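Local coordinates for protein transcriptional regulator, MarR/EmrR family (Clostridium acetobutylicum, PDB 3JW4) that probably binds DNA as a transcriptional regulator of the MarR/EmrR family, through a winged helix-turn-helix domain, at residues B[58-63]-B[73-78]. Residues are numbered along the deposited sequence; the frame is centred on the assembly and turned at random.
Sequences IIQKDL and SITSML
Gln60, Leu63 and Leu78 bury most of the surface in this contact between the short helix 60-64 and the first turns of helix 74-83. Gln60 illustrates how one side chain can serve an apolar and a polar neighbour, its aliphatic part against Leu78 and its amide against Thr75. It leaves its helix with CG anti to the backbone N (chi1 -178°) and continues extended, which carries its amide across to the other helix. On the way its CG lies 3.7 Å from CD1 of Leu78. At the end NE2 reaches OG1 of Thr75 at 3.1 Å, a weak and strongly bent hydrogen bond. The amide's other end, OE1, accepts from a water 3.0 Å away, which also donates weakly to the carbonyl O of Thr75, so both ends of the amide lead to Thr75, each path including a weak bond.

Helices 60-64 and 74-83 match the helix-turn-helix of the MarR winged-helix fold, the latter corresponding to the recognition helix that in relatives enters the DNA major groove. Deeper in, the leucines meet by their methyls, Leu63 CD1 lying 3.6 Å from Leu78 CD2. Leu63 also touches Tyr49 and Ile101, and Leu78 touches Met46 and Ile87. Towards the N-terminus of helix 74-83, Ile74 sets CD1 3.9 Å from the carbonyl O of Leu63, while Ser73 caps that helix by accepting from Ser76 N through OG.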
loop_
_atom_site.group_PDB
_atom_site.type_symbol
_atom_site.label_atom_id
_atom_site.label_comp_id
_atom_site.label_asym_id
_atom_site.label_seq_id
_atom_site.Cartn_x
_atom_site.Cartn_y
_atom_site.Cartn_z
ATOM N N ILE B 58 -26.930 -1.678 7.320
ATOM C CA ILE B 58 -25.539 -2.048 7.579
ATOM C C ILE B 58 -25.409 -2.418 9.045
ATOM O O ILE B 58 -25.796 -1.626 9.906
ATOM C CB ILE B 58 -24.602 -0.858 7.313
ATOM C CG1 ILE B 58 -24.548 -0.533 5.832
ATOM C CG2 ILE B 58 -23.170 -1.157 7.784
ATOM C CD1 ILE B 58 -24.043 0.848 5.640
ATOM N N ILE B 59 -24.888 -3.606 9.340
ATOM C CA ILE B 59 -24.515 -3.946 10.726
ATOM C C ILE B 59 -22.994 -4.035 10.893
ATOM O O ILE B 59 -22.245 -4.044 9.918
ATOM C CB ILE B 59 -25.216 -5.232 11.234
ATOM C CG1 ILE B 59 -24.718 -6.473 10.490
ATOM C CG2 ILE B 59 -26.737 -5.096 11.117
ATOM C CD1 ILE B 59 -25.256 -7.769 11.058
ATOM N N GLN B 60 -22.526 -4.070 12.138
ATOM C CA GLN B 60 -21.074 -4.042 12.361
ATOM C C GLN B 60 -20.377 -5.182 11.627
ATOM O O GLN B 60 -19.319 -4.975 11.030
ATOM C CB GLN B 60 -20.713 -4.039 13.848
ATOM C CG GLN B 60 -19.193 -3.957 14.071
ATOM C CD GLN B 60 -18.804 -3.737 15.509
ATOM O OE1 GLN B 60 -19.464 -2.991 16.237
ATOM N NE2 GLN B 60 -17.704 -4.365 15.926
ATOM N N LYS B 61 -20.986 -6.370 11.641
ATOM C CA LYS B 61 -20.492 -7.518 10.867
ATOM C C LYS B 61 -20.138 -7.200 9.399
ATOM O O LYS B 61 -19.094 -7.630 8.923
ATOM C CB LYS B 61 -21.501 -8.683 10.910
ATOM C CG LYS B 61 -21.271 -9.710 12.027
ATOM C CD LYS B 61 -22.588 -10.277 12.625
ATOM C CE LYS B 61 -23.506 -10.951 11.590
ATOM N NZ LYS B 61 -22.952 -12.217 11.043
ATOM N N ASP B 62 -21.000 -6.480 8.675
ATOM C CA ASP B 62 -20.734 -6.178 7.249
ATOM C C ASP B 62 -19.481 -5.299 7.080
ATOM O O ASP B 62 -18.800 -5.347 6.047
ATOM C CB ASP B 62 -21.913 -5.432 6.591
ATOM C CG ASP B 62 -23.255 -6.161 6.732
ATOM O OD1 ASP B 62 -23.311 -7.391 6.521
ATOM O OD2 ASP B 62 -24.263 -5.482 7.025
ATOM N N LEU B 63 -19.209 -4.466 8.080
ATOM C CA LEU B 63 -18.056 -3.571 8.036
ATOM C C LEU B 63 -16.769 -4.382 8.286
ATOM O O LEU B 63 -15.808 -4.264 7.539
ATOM C CB LEU B 63 -18.230 -2.426 9.042
ATOM C CG LEU B 63 -19.416 -1.496 8.739
ATOM C CD1 LEU B 63 -19.607 -0.434 9.818
ATOM C CD2 LEU B 63 -19.239 -0.844 7.384
ATOM N N SER B 73 -8.527 -1.282 14.242
ATOM C CA SER B 73 -9.686 -1.873 14.905
ATOM C C SER B 73 -10.941 -1.180 14.398
ATOM O O SER B 73 -11.075 0.038 14.535
ATOM C CB SER B 73 -9.592 -1.756 16.437
ATOM O OG SER B 73 -10.800 -2.202 17.060
ATOM N N ILE B 74 -11.833 -1.967 13.799
ATOM C CA ILE B 74 -13.138 -1.485 13.370
ATOM C C ILE B 74 -14.028 -1.093 14.541
ATOM O O ILE B 74 -14.695 -0.083 14.483
ATOM C CB ILE B 74 -13.835 -2.515 12.455
ATOM C CG1 ILE B 74 -13.245 -2.393 11.040
ATOM C CG2 ILE B 74 -15.326 -2.255 12.339
ATOM C CD1 ILE B 74 -13.064 -3.694 10.316
ATOM N N THR B 75 -14.030 -1.876 15.621
ATOM C CA THR B 75 -14.852 -1.532 16.781
ATOM C C THR B 75 -14.421 -0.181 17.296
ATOM O O THR B 75 -15.252 0.688 17.535
ATOM C CB THR B 75 -14.718 -2.551 17.932
ATOM O OG1 THR B 75 -15.025 -3.859 17.431
ATOM C CG2 THR B 75 -15.666 -2.191 19.049
ATOM N N SER B 76 -13.120 0.013 17.443
ATOM C CA SER B 76 -12.611 1.290 17.929
ATOM C C SER B 76 -12.951 2.437 16.979
ATOM O O SER B 76 -13.315 3.541 17.398
ATOM C CB SER B 76 -11.090 1.246 18.116
ATOM O OG SER B 76 -10.670 2.463 18.731
HETATM N N MSE B 77 -12.829 2.175 15.685
HETATM C CA MSE B 77 -13.045 3.248 14.721
HETATM C C MSE B 77 -14.530 3.642 14.705
HETATM O O MSE B 77 -14.831 4.815 14.671
HETATM C CB MSE B 77 -12.553 2.822 13.349
HETATM C CG MSE B 77 -12.828 3.819 12.220
HETATM SE SE MSE B 77 -12.266 3.048 10.499
HETATM C CE MSE B 77 -10.932 1.760 11.105
ATOM N N LEU B 78 -15.437 2.660 14.782
ATOM C CA LEU B 78 -16.867 2.944 14.870
ATOM C C LEU B 78 -17.237 3.666 16.144
ATOM O O LEU B 78 -18.046 4.599 16.122
ATOM C CB LEU B 78 -17.724 1.660 14.760
ATOM C CG LEU B 78 -17.784 1.005 13.386
ATOM C CD1 LEU B 78 -18.515 -0.327 13.465
ATOM C CD2 LEU B 78 -18.503 1.916 12.337
HETATM O O HOH W 1 -18.307 -0.694 17.778
#